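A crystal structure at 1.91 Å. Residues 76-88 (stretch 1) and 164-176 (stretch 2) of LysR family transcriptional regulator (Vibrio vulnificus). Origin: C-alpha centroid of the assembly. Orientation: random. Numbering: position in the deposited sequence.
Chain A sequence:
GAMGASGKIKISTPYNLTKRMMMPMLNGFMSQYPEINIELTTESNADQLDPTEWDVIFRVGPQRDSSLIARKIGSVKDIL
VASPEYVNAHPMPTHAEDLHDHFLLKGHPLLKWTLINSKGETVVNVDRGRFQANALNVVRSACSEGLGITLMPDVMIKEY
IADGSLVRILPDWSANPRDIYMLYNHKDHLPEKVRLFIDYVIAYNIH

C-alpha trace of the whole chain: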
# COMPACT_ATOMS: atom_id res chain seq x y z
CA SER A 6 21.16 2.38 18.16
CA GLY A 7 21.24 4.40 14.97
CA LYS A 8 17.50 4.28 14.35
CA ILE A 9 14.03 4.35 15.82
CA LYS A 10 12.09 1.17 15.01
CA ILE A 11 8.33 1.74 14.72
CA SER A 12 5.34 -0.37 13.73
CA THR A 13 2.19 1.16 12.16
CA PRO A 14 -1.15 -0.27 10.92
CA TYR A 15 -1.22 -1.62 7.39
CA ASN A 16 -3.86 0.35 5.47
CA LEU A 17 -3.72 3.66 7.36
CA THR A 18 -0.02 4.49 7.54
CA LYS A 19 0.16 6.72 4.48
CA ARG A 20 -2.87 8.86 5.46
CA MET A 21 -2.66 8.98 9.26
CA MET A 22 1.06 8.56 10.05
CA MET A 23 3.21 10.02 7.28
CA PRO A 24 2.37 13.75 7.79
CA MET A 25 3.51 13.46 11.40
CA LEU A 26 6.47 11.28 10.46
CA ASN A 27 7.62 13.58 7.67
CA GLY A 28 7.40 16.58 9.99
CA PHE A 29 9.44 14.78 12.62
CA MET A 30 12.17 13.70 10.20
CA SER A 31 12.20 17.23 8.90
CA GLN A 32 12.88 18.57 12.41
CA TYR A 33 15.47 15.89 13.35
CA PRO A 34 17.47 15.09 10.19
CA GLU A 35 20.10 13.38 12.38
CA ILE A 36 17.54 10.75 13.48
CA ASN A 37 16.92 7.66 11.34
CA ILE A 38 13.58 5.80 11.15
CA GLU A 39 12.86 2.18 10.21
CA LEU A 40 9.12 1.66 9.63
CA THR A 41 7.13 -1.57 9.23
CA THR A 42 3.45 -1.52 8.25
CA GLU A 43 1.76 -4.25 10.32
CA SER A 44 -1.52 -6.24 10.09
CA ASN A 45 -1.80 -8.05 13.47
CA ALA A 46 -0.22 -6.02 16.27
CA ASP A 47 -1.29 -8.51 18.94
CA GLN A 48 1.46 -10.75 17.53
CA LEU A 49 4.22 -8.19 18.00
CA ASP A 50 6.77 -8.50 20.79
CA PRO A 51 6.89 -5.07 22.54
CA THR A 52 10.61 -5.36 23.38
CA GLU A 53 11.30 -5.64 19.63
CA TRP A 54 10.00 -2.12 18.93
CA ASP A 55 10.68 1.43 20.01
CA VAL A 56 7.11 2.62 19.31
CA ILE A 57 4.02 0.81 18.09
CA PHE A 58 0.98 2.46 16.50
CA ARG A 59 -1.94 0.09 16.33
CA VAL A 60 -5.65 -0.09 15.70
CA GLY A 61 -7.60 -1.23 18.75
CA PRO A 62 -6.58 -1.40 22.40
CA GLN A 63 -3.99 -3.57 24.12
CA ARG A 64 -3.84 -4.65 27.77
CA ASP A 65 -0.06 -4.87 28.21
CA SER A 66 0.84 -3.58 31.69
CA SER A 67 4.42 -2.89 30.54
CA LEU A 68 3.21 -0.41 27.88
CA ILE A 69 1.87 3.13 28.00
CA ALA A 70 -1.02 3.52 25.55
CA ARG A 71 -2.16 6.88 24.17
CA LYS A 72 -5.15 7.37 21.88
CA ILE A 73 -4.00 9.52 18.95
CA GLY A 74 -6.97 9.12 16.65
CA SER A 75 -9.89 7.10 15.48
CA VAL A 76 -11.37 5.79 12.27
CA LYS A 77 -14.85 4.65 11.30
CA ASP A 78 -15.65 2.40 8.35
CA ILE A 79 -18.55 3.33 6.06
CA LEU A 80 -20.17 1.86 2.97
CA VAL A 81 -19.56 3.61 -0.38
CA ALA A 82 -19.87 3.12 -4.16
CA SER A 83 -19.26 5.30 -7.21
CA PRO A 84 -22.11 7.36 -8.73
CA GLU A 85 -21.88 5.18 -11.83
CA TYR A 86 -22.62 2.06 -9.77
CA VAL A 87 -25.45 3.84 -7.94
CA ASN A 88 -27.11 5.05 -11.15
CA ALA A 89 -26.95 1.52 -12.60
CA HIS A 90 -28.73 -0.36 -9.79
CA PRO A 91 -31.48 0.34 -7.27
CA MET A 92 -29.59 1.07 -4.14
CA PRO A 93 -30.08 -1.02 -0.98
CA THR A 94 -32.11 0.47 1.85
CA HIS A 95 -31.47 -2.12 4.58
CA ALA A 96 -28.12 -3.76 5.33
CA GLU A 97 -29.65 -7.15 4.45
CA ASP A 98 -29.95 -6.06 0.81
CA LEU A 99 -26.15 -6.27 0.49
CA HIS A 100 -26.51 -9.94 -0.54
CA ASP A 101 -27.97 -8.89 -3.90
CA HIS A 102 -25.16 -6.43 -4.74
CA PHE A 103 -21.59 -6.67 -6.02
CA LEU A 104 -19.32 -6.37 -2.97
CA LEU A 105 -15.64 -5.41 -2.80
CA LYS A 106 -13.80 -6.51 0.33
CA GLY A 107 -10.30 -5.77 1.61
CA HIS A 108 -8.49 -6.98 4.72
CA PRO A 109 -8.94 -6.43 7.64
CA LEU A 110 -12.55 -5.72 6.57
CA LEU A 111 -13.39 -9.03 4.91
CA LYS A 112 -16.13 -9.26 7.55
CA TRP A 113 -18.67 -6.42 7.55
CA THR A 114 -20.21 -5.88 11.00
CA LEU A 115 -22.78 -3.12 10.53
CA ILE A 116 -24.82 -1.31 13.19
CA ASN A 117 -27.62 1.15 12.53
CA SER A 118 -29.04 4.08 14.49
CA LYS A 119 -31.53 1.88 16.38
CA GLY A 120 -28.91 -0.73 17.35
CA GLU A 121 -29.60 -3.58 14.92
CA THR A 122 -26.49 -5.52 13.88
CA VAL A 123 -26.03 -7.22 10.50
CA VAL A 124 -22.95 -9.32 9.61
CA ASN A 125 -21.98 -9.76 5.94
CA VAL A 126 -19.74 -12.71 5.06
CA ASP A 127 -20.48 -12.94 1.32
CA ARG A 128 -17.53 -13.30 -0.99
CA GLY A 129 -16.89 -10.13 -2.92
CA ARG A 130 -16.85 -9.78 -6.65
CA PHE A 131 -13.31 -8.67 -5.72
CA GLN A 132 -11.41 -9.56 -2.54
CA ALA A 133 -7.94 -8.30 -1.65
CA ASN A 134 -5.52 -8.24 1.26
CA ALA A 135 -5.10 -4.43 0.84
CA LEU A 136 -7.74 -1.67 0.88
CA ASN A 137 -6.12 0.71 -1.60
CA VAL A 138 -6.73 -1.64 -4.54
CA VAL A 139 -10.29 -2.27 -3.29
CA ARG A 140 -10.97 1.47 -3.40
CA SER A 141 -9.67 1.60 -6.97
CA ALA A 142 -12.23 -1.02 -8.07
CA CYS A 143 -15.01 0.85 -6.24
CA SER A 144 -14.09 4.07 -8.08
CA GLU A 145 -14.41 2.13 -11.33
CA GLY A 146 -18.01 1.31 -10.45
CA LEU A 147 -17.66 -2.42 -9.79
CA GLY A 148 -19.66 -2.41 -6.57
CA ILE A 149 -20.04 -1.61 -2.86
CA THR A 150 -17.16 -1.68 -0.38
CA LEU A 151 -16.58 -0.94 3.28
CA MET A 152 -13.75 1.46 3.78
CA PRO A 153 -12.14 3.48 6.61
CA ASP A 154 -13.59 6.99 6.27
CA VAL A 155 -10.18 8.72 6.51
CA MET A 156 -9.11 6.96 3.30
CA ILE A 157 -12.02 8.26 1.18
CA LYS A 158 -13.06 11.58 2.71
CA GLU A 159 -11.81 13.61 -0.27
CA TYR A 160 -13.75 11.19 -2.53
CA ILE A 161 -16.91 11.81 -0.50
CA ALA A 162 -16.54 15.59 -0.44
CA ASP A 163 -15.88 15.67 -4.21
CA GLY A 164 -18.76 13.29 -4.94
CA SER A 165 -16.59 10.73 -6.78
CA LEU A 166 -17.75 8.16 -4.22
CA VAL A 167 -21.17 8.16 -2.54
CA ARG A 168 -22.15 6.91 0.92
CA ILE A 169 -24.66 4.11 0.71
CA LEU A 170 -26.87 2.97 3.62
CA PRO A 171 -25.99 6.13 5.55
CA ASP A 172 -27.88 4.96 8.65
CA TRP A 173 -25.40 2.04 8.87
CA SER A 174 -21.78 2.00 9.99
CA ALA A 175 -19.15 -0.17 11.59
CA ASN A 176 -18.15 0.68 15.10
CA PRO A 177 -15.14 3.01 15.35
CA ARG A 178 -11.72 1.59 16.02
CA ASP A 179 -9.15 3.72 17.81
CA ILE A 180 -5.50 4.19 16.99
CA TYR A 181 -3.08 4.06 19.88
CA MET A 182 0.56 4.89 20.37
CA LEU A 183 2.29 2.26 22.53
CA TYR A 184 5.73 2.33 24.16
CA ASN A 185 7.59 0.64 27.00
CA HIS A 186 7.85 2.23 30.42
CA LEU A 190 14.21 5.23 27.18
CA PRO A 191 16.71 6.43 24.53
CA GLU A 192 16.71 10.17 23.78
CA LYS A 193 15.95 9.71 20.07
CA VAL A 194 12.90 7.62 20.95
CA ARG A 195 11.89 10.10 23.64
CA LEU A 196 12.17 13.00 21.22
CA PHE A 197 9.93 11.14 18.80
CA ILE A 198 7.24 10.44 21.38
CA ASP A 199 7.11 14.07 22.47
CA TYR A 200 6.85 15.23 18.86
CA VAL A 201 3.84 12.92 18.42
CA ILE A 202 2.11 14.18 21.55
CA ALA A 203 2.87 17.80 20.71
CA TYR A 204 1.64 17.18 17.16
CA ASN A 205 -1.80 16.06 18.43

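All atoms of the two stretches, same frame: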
# COMPACT_ATOMS: atom_id res chain seq x y z
N VAL A 76 -10.87 5.98 13.61
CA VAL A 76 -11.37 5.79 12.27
C VAL A 76 -12.71 5.09 12.37
O VAL A 76 -12.98 4.34 13.32
CB VAL A 76 -10.35 4.98 11.41
CG1 VAL A 76 -10.39 3.52 11.75
CG2 VAL A 76 -10.62 5.18 9.96
N LYS A 77 -13.57 5.34 11.39
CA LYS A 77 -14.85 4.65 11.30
C LYS A 77 -15.08 4.22 9.86
O LYS A 77 -14.94 5.02 8.93
CB LYS A 77 -16.00 5.54 11.78
CG LYS A 77 -17.36 4.89 11.62
CD LYS A 77 -18.48 5.77 12.18
CE LYS A 77 -19.39 6.27 11.08
NZ LYS A 77 -19.03 7.66 10.70
N ASP A 78 -15.44 2.95 9.68
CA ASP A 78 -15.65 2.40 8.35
C ASP A 78 -17.09 2.59 7.90
O ASP A 78 -18.03 2.40 8.68
CB ASP A 78 -15.29 0.92 8.35
CG ASP A 78 -13.98 0.64 9.08
OD1 ASP A 78 -12.97 1.32 8.80
OD2 ASP A 78 -13.97 -0.24 9.97
N ILE A 79 -17.26 2.98 6.63
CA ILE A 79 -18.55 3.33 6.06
C ILE A 79 -18.66 2.68 4.69
O ILE A 79 -17.66 2.38 4.03
CB ILE A 79 -18.74 4.85 5.92
CG1 ILE A 79 -17.71 5.40 4.95
CG2 ILE A 79 -18.59 5.56 7.29
CD1 ILE A 79 -17.80 6.89 4.80
N LEU A 80 -19.89 2.49 4.25
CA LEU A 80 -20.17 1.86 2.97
C LEU A 80 -20.23 2.93 1.90
O LEU A 80 -20.85 3.97 2.11
CB LEU A 80 -21.49 1.09 3.04
CG LEU A 80 -21.54 -0.07 4.03
CD1 LEU A 80 -22.99 -0.57 4.24
CD2 LEU A 80 -20.64 -1.22 3.57
N VAL A 81 -19.55 2.69 0.76
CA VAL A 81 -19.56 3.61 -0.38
C VAL A 81 -19.59 2.85 -1.70
O VAL A 81 -19.34 1.64 -1.76
CB VAL A 81 -18.36 4.60 -0.38
CG1 VAL A 81 -18.43 5.52 0.81
CG2 VAL A 81 -17.00 3.84 -0.39
N ALA A 82 -19.91 3.58 -2.77
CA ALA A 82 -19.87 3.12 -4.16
C ALA A 82 -19.79 4.35 -5.06
O ALA A 82 -20.15 5.46 -4.66
CB ALA A 82 -21.10 2.26 -4.50
N SER A 83 -19.33 4.15 -6.30
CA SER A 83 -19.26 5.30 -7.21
C SER A 83 -20.65 5.71 -7.68
O SER A 83 -21.61 4.95 -7.58
CB SER A 83 -18.36 4.97 -8.41
OG SER A 83 -19.08 4.25 -9.39
N PRO A 84 -20.82 6.96 -8.13
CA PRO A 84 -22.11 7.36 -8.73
C PRO A 84 -22.50 6.50 -9.92
O PRO A 84 -23.69 6.23 -10.12
CB PRO A 84 -21.87 8.82 -9.14
CG PRO A 84 -20.85 9.30 -8.14
CD PRO A 84 -19.95 8.12 -7.88
N GLU A 85 -21.53 6.03 -10.70
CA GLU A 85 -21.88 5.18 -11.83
C GLU A 85 -22.51 3.87 -11.36
O GLU A 85 -23.48 3.39 -11.96
CB GLU A 85 -20.64 4.92 -12.69
CG GLU A 85 -20.90 4.09 -13.95
CD GLU A 85 -19.61 3.60 -14.62
OE1 GLU A 85 -18.58 3.43 -13.91
OE2 GLU A 85 -19.63 3.40 -15.87
N TYR A 86 -21.99 3.28 -10.29
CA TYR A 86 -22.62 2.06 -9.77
C TYR A 86 -24.01 2.34 -9.21
O TYR A 86 -24.93 1.52 -9.36
CB TYR A 86 -21.74 1.43 -8.69
CG TYR A 86 -22.33 0.13 -8.19
CD1 TYR A 86 -22.07 -1.07 -8.86
CD2 TYR A 86 -23.16 0.10 -7.08
CE1 TYR A 86 -22.61 -2.25 -8.44
CE2 TYR A 86 -23.73 -1.09 -6.66
CZ TYR A 86 -23.44 -2.26 -7.34
OH TYR A 86 -23.98 -3.46 -6.90
N VAL A 87 -24.17 3.48 -8.55
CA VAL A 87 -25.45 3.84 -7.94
C VAL A 87 -26.51 4.08 -9.01
O VAL A 87 -27.67 3.66 -8.86
CB VAL A 87 -25.24 5.07 -7.04
CG1 VAL A 87 -26.56 5.70 -6.63
CG2 VAL A 87 -24.44 4.67 -5.82
N ASN A 88 -26.15 4.75 -10.10
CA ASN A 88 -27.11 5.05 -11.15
C ASN A 88 -27.33 3.88 -12.09
O ASN A 88 -28.03 4.04 -13.10
CB ASN A 88 -26.66 6.27 -11.97
CG ASN A 88 -26.47 7.51 -11.12
OD1 ASN A 88 -26.03 8.55 -11.62
ND2 ASN A 88 -26.82 7.43 -9.83
N GLY A 164 -17.67 14.01 -4.29
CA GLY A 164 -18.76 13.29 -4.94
C GLY A 164 -18.34 12.15 -5.84
O GLY A 164 -19.21 11.54 -6.48
N SER A 165 -17.04 11.84 -5.94
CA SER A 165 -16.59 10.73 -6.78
C SER A 165 -16.94 9.37 -6.17
O SER A 165 -17.00 8.38 -6.90
CB SER A 165 -15.07 10.79 -7.02
OG SER A 165 -14.34 11.06 -5.82
N LEU A 166 -17.12 9.30 -4.86
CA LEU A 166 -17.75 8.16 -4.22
C LEU A 166 -18.93 8.68 -3.42
O LEU A 166 -18.94 9.83 -2.98
CB LEU A 166 -16.76 7.40 -3.31
CG LEU A 166 -15.61 6.65 -3.98
CD1 LEU A 166 -14.55 6.24 -2.97
CD2 LEU A 166 -16.11 5.39 -4.76
N VAL A 167 -19.94 7.83 -3.25
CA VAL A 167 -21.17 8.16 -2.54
C VAL A 167 -21.31 7.22 -1.34
O VAL A 167 -21.03 6.02 -1.45
CB VAL A 167 -22.39 8.01 -3.48
CG1 VAL A 167 -23.68 8.05 -2.70
CG2 VAL A 167 -22.38 9.09 -4.56
N ARG A 168 -21.80 7.75 -0.23
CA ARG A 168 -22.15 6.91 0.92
C ARG A 168 -23.43 6.15 0.63
O ARG A 168 -24.42 6.73 0.20
CB ARG A 168 -22.32 7.78 2.17
CG ARG A 168 -22.85 7.04 3.39
CD ARG A 168 -21.77 6.92 4.42
NE ARG A 168 -22.14 6.12 5.59
CZ ARG A 168 -22.22 6.60 6.83
NH1 ARG A 168 -21.99 7.87 7.08
NH2 ARG A 168 -22.55 5.79 7.83
N ILE A 169 -23.42 4.85 0.86
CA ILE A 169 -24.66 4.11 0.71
C ILE A 169 -25.01 3.52 2.07
O ILE A 169 -24.13 3.22 2.88
CB ILE A 169 -24.55 3.03 -0.39
CG1 ILE A 169 -23.56 1.95 0.01
CG2 ILE A 169 -24.09 3.65 -1.69
CD1 ILE A 169 -24.12 0.59 -0.19
N LEU A 170 -26.32 3.43 2.35
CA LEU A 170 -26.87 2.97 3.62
C LEU A 170 -26.37 3.88 4.73
O LEU A 170 -25.71 3.44 5.68
CB LEU A 170 -26.47 1.51 3.89
CG LEU A 170 -27.20 0.40 3.14
CD1 LEU A 170 -26.43 -0.92 3.26
CD2 LEU A 170 -28.63 0.23 3.69
N PRO A 171 -26.66 5.18 4.65
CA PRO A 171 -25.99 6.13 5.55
C PRO A 171 -26.41 5.98 7.01
O PRO A 171 -25.71 6.49 7.90
CB PRO A 171 -26.38 7.51 4.99
CG PRO A 171 -27.37 7.26 3.90
CD PRO A 171 -27.77 5.82 3.92
N ASP A 172 -27.51 5.29 7.28
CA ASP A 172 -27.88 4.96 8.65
C ASP A 172 -27.08 3.79 9.22
O ASP A 172 -27.25 3.46 10.40
CB ASP A 172 -29.39 4.64 8.72
CG ASP A 172 -29.95 4.70 10.14
OD1 ASP A 172 -30.24 5.81 10.65
OD2 ASP A 172 -30.11 3.61 10.75
N TRP A 173 -26.20 3.17 8.43
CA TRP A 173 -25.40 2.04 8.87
C TRP A 173 -23.92 2.41 8.93
O TRP A 173 -23.43 3.22 8.14
CB TRP A 173 -25.59 0.85 7.93
CG TRP A 173 -26.96 0.28 7.98
CD1 TRP A 173 -28.04 0.69 7.27
CD2 TRP A 173 -27.40 -0.82 8.79
NE1 TRP A 173 -29.13 -0.08 7.58
CE2 TRP A 173 -28.77 -1.01 8.51
CE3 TRP A 173 -26.77 -1.66 9.71
CZ2 TRP A 173 -29.53 -2.01 9.13
CZ3 TRP A 173 -27.53 -2.64 10.33
CH2 TRP A 173 -28.89 -2.81 10.04
N SER A 174 -23.21 1.76 9.84
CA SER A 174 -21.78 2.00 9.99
C SER A 174 -21.20 0.91 10.87
O SER A 174 -21.89 0.34 11.71
CB SER A 174 -21.50 3.36 10.62
OG SER A 174 -21.49 3.25 12.04
N ALA A 175 -19.91 0.65 10.66
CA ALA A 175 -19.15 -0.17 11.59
C ALA A 175 -18.86 0.63 12.85
O ALA A 175 -18.96 1.86 12.88
CB ALA A 175 -17.85 -0.63 10.95
N ASN A 176 -18.50 -0.09 13.92
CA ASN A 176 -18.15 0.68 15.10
C ASN A 176 -16.73 1.23 14.96
O ASN A 176 -15.88 0.61 14.32
CB ASN A 176 -18.26 -0.19 16.35
CG ASN A 176 -19.67 -0.20 16.93
OD1 ASN A 176 -20.34 0.84 17.01
ND2 ASN A 176 -20.14 -1.38 17.32
O HOH W 1 -22.63 3.06 5.46

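The contact between residues 76-88 and 164-176 is a short antiparallel β pairing, held by backbone hydrogen bonds, flanked by apolar side chains and interrupted by a turn, where an arginine side chain and a water bridge the gap. It illustrates a general principle: strands distant in sequence can be joined by main-chain bonds, while side chains and solvent serve the places where the ladder breaks.

The ladder is most regular at Ala82 and Val167, which bond reciprocally: Ala82 N donates to Val167 O at 3.0 Å, and Val167 N donates to Ala82 O at 2.8 Å. Next to them, Val81 and Arg168 form a non-hydrogen-bonded pair, with their CA atoms 4.4 Å apart. This close approach brings Val81 CA within 3.0 Å of Val167 O and Arg168 CA within 3.4 Å of Leu80 O, both CA-H...O contacts. Leu80 O also accepts from Ile169 N at 3.0 Å.

Beyond Ile169 the second stretch departs into a type I turn from Leu170 to Trp173, closed by Trp173 N donating to Leu170 O at 2.8 Å. When the chain returns, one further cross-strand bond forms, from Ala175 N to Asp78 O at 3.2 Å. Between these two points of attachment, Leu80 N lacks a backbone partner across the gap and instead donates to water 1 at 3.0 Å. The same water accepts from Arg168 NE at 3.1 Å, so that it links the two stretches. Arg168 braces the returning chain as well: its NH2 donates to Trp173 O at 2.7 Å, while Ile79 CB lies over one face of the guanidinium, 3.6 Å from Arg168 NE.

Apolar packing follows the alternation of the strands. Ala82 and Val167 direct their side chains to one face of the sheet, Val81 and Arg168 to the other. Ile169 is a meeting point for stretch 1: its CG1 lies 3.8 Å from Leu80 CB, and its CG2 lies 4.3 Å from both Ala82 CB and Val87 CG2. Leu80 reaches farther, placing CD1 3.6 Å from Leu170 CD1, at the start of the turn.

At the other end, stretch 1 leaves the sheet for a helix. Ser83 caps it, OG accepting from Tyr86 N at 3.2 Å, and Pro84 packs its CG 3.9 Å from Val167 CG2. The Pro84 ring also lies against the opposing backbone, with CD 3.1 Å from Ser165 O, extending the contact past the last bonded pair.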